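Local atomic coordinates of Aureochrome1-like protein (PDB entry 6I22), a protein that binds flavin mononucleotide in a PAS-fold LOV domain and probably serves as a blue-light sensor, as in the aureochrome photoreceptors of related algae. Residues A[78-83]-A[94-99]. Numbering follows the deposited sequence.
Sequences DTTVVL and WNQLFI. With FMN (flavin mononucleotide), chain E.
T79, V81 and L83 pair with I99, L97 and N95 through six backbone hydrogen bonds, two at each pair. The bond from L97 N to V81 O is 2.8 Å long and nearly straight. V82 with Q96 and T80 with F98 are the non-hydrogen-bonded pairs between, and V82 CA comes 3.3 Å from N95 O in a CA-H...O contact. T80 lies alongside F98, with CG2 3.5 Å from ring atom CE1. Replacing T80 by alanine removes OG1 and CG2, and is likely to leave F98 CD1 and CE1 less covered and the ring freer to turn. V82 CG1 meets W94 CE3 at 3.8 Å, the two side chains crossing at about a right angle. The strands form an antiparallel hairpin of the PAS-fold sheet, and its other face covers the flavin. There L97 has CG anti to the backbone N (chi1 174°), and with chi2 60° both methyls meet the isoalloxazine; CD1 is 3.5 Å from FMN N5. I99 CD1 touches FMN C9, and L83 CD2 approaches FMN O2. N95 ND2 gives FMN O4 a weak hydrogen bond of 3.1 Å. Further out, Q116 also hydrogen-bonds the flavin, and helix 121-131 packs on V82, W94 and Q96. E121 accepts the W94 indole N-H.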
loop_
_atom_site.group_PDB
_atom_site.type_symbol
_atom_site.label_atom_id
_atom_site.label_comp_id
_atom_site.label_asym_id
_atom_site.label_seq_id
_atom_site.Cartn_x
_atom_site.Cartn_y
_atom_site.Cartn_z
ATOM N N ASP A 78 7.972 -4.916 -8.509
ATOM C CA ASP A 78 7.954 -4.503 -7.082
ATOM C C ASP A 78 8.074 -2.983 -7.065
ATOM O O ASP A 78 8.943 -2.464 -7.771
ATOM C CB ASP A 78 9.147 -5.080 -6.303
ATOM C CG ASP A 78 9.014 -6.537 -5.884
ATOM O OD1 ASP A 78 7.952 -7.132 -6.178
ATOM O OD2 ASP A 78 9.989 -7.070 -5.270
ATOM N N THR A 79 7.301 -2.298 -6.234
ATOM C CA THR A 79 7.264 -0.817 -6.192
ATOM C C THR A 79 7.442 -0.338 -4.736
ATOM O O THR A 79 6.765 -0.868 -3.840
ATOM C CB THR A 79 5.952 -0.386 -6.876
ATOM O OG1 THR A 79 6.012 -0.702 -8.279
ATOM C CG2 THR A 79 5.672 1.081 -6.715
ATOM N N THR A 80 8.268 0.673 -4.519
ATOM C CA THR A 80 8.413 1.423 -3.247
ATOM C C THR A 80 8.209 2.904 -3.567
ATOM O O THR A 80 8.926 3.400 -4.414
ATOM C CB THR A 80 9.805 1.276 -2.604
ATOM O OG1 THR A 80 10.136 -0.110 -2.497
ATOM C CG2 THR A 80 9.882 1.900 -1.225
ATOM N N VAL A 81 7.290 3.571 -2.882
ATOM C CA VAL A 81 7.126 5.041 -3.010
ATOM C C VAL A 81 6.928 5.619 -1.623
ATOM O O VAL A 81 6.499 4.883 -0.723
ATOM C CB VAL A 81 5.945 5.414 -3.921
ATOM C CG1 VAL A 81 6.134 4.861 -5.316
ATOM C CG2 VAL A 81 4.628 4.979 -3.310
ATOM N N VAL A 82 7.182 6.909 -1.487
ATOM C CA VAL A 82 6.738 7.649 -0.282
ATOM C C VAL A 82 5.698 8.669 -0.747
ATOM O O VAL A 82 5.998 9.436 -1.664
ATOM C CB VAL A 82 7.922 8.304 0.441
ATOM C CG1 VAL A 82 7.450 9.239 1.527
ATOM C CG2 VAL A 82 8.850 7.242 1.021
ATOM N N LEU A 83 4.541 8.665 -0.123
ATOM C CA LEU A 83 3.486 9.647 -0.495
ATOM C C LEU A 83 2.624 9.991 0.705
ATOM O O LEU A 83 2.583 9.245 1.691
ATOM C CB LEU A 83 2.672 9.194 -1.714
ATOM C CG LEU A 83 1.937 7.846 -1.772
ATOM C CD1 LEU A 83 1.719 7.132 -0.462
ATOM C CD2 LEU A 83 0.655 7.952 -2.574
ATOM N N TRP A 94 2.908 10.590 6.239
ATOM C CA TRP A 94 3.771 10.092 5.147
ATOM C C TRP A 94 3.846 8.572 5.218
ATOM O O TRP A 94 4.116 8.013 6.290
ATOM C CB TRP A 94 5.141 10.739 5.228
ATOM C CG TRP A 94 5.134 12.180 4.842
ATOM C CD1 TRP A 94 5.133 13.241 5.696
ATOM C CD2 TRP A 94 5.180 12.723 3.514
ATOM N NE1 TRP A 94 5.177 14.407 4.988
ATOM C CE2 TRP A 94 5.202 14.126 3.648
ATOM C CE3 TRP A 94 5.170 12.173 2.232
ATOM C CZ2 TRP A 94 5.232 14.987 2.554
ATOM C CZ3 TRP A 94 5.217 13.025 1.150
ATOM C CH2 TRP A 94 5.253 14.410 1.307
ATOM N N ASN A 95 3.548 7.933 4.097
ATOM C CA ASN A 95 3.392 6.470 3.954
ATOM C C ASN A 95 4.531 6.020 3.045
ATOM O O ASN A 95 4.599 6.466 1.883
ATOM C CB ASN A 95 2.009 6.177 3.389
ATOM C CG ASN A 95 1.717 4.712 3.188
ATOM O OD1 ASN A 95 2.578 3.865 3.482
ATOM N ND2 ASN A 95 0.521 4.415 2.683
ATOM N N GLN A 96 5.458 5.239 3.568
ATOM C CA GLN A 96 6.413 4.520 2.716
ATOM C C GLN A 96 5.732 3.200 2.373
ATOM O O GLN A 96 5.489 2.370 3.263
ATOM C CB GLN A 96 7.762 4.329 3.394
ATOM C CG GLN A 96 8.748 3.648 2.458
ATOM C CD GLN A 96 10.155 3.677 2.988
ATOM O OE1 GLN A 96 10.395 3.481 4.177
ATOM N NE2 GLN A 96 11.099 3.910 2.096
ATOM N N LEU A 97 5.345 3.050 1.121
ATOM C CA LEU A 97 4.470 1.978 0.622
ATOM C C LEU A 97 5.330 1.003 -0.180
ATOM O O LEU A 97 6.035 1.440 -1.068
ATOM C CB LEU A 97 3.404 2.658 -0.247
ATOM C CG LEU A 97 2.469 1.738 -1.001
ATOM C CD1 LEU A 97 1.692 0.850 -0.023
ATOM C CD2 LEU A 97 1.520 2.589 -1.848
ATOM N N PHE A 98 5.312 -0.269 0.187
ATOM C CA PHE A 98 6.067 -1.343 -0.486
ATOM C C PHE A 98 5.009 -2.293 -1.052
ATOM O O PHE A 98 4.216 -2.847 -0.304
ATOM C CB PHE A 98 6.964 -2.084 0.509
ATOM C CG PHE A 98 7.912 -1.240 1.329
ATOM C CD1 PHE A 98 9.130 -0.852 0.826
ATOM C CD2 PHE A 98 7.560 -0.854 2.611
ATOM C CE1 PHE A 98 10.002 -0.097 1.589
ATOM C CE2 PHE A 98 8.447 -0.112 3.381
ATOM C CZ PHE A 98 9.661 0.258 2.871
ATOM N N ILE A 99 5.018 -2.496 -2.353
ATOM C CA ILE A 99 4.015 -3.358 -3.015
ATOM C C ILE A 99 4.770 -4.452 -3.762
ATOM O O ILE A 99 5.709 -4.156 -4.522
ATOM C CB ILE A 99 3.119 -2.550 -3.968
ATOM C CG1 ILE A 99 2.307 -1.498 -3.211
ATOM C CG2 ILE A 99 2.227 -3.495 -4.747
ATOM C CD1 ILE A 99 1.640 -0.498 -4.114
HETATM N N1 FMN E . -2.109 3.843 -2.418
HETATM C C2 FMN E . -1.995 4.687 -1.375
HETATM O O2 FMN E . -2.090 5.916 -1.603
HETATM N N3 FMN E . -1.810 4.227 -0.126
HETATM C C4 FMN E . -1.700 2.916 0.195
HETATM O O4 FMN E . -1.536 2.523 1.357
HETATM C C4A FMN E . -1.809 1.932 -0.889
HETATM N N5 FMN E . -1.715 0.590 -0.681
HETATM C C5A FMN E . -1.799 -0.250 -1.745
HETATM C C6 FMN E . -1.719 -1.621 -1.552
HETATM C C7 FMN E . -1.828 -2.515 -2.613
HETATM C C7M FMN E . -1.703 -4.007 -2.342
HETATM C C8 FMN E . -1.992 -1.966 -3.962
HETATM C C8M FMN E . -2.111 -2.881 -5.148
HETATM C C9 FMN E . -2.099 -0.603 -4.172
HETATM C C9A FMN E . -1.996 0.280 -3.108
HETATM N N10 FMN E . -2.101 1.667 -3.317
HETATM C C10 FMN E . -2.002 2.519 -2.216
HETATM C "C1'" FMN E . -2.220 2.289 -4.626
HETATM C "C2'" FMN E . -3.596 2.400 -5.278
HETATM O "O2'" FMN E . -4.340 1.237 -5.015
HETATM C "C3'" FMN E . -3.469 2.556 -6.790
HETATM O "O3'" FMN E . -2.817 1.406 -7.341
HETATM C "C4'" FMN E . -2.688 3.829 -7.142
HETATM O "O4'" FMN E . -3.443 4.935 -6.664
HETATM C "C5'" FMN E . -2.438 3.995 -8.654
HETATM O "O5'" FMN E . -3.607 3.669 -9.422
HETATM P P FMN E . -4.628 4.852 -9.928
HETATM O O1P FMN E . -5.052 5.658 -8.685
HETATM O O2P FMN E . -3.785 5.659 -10.911
HETATM O O3P FMN E . -5.739 4.071 -10.595
#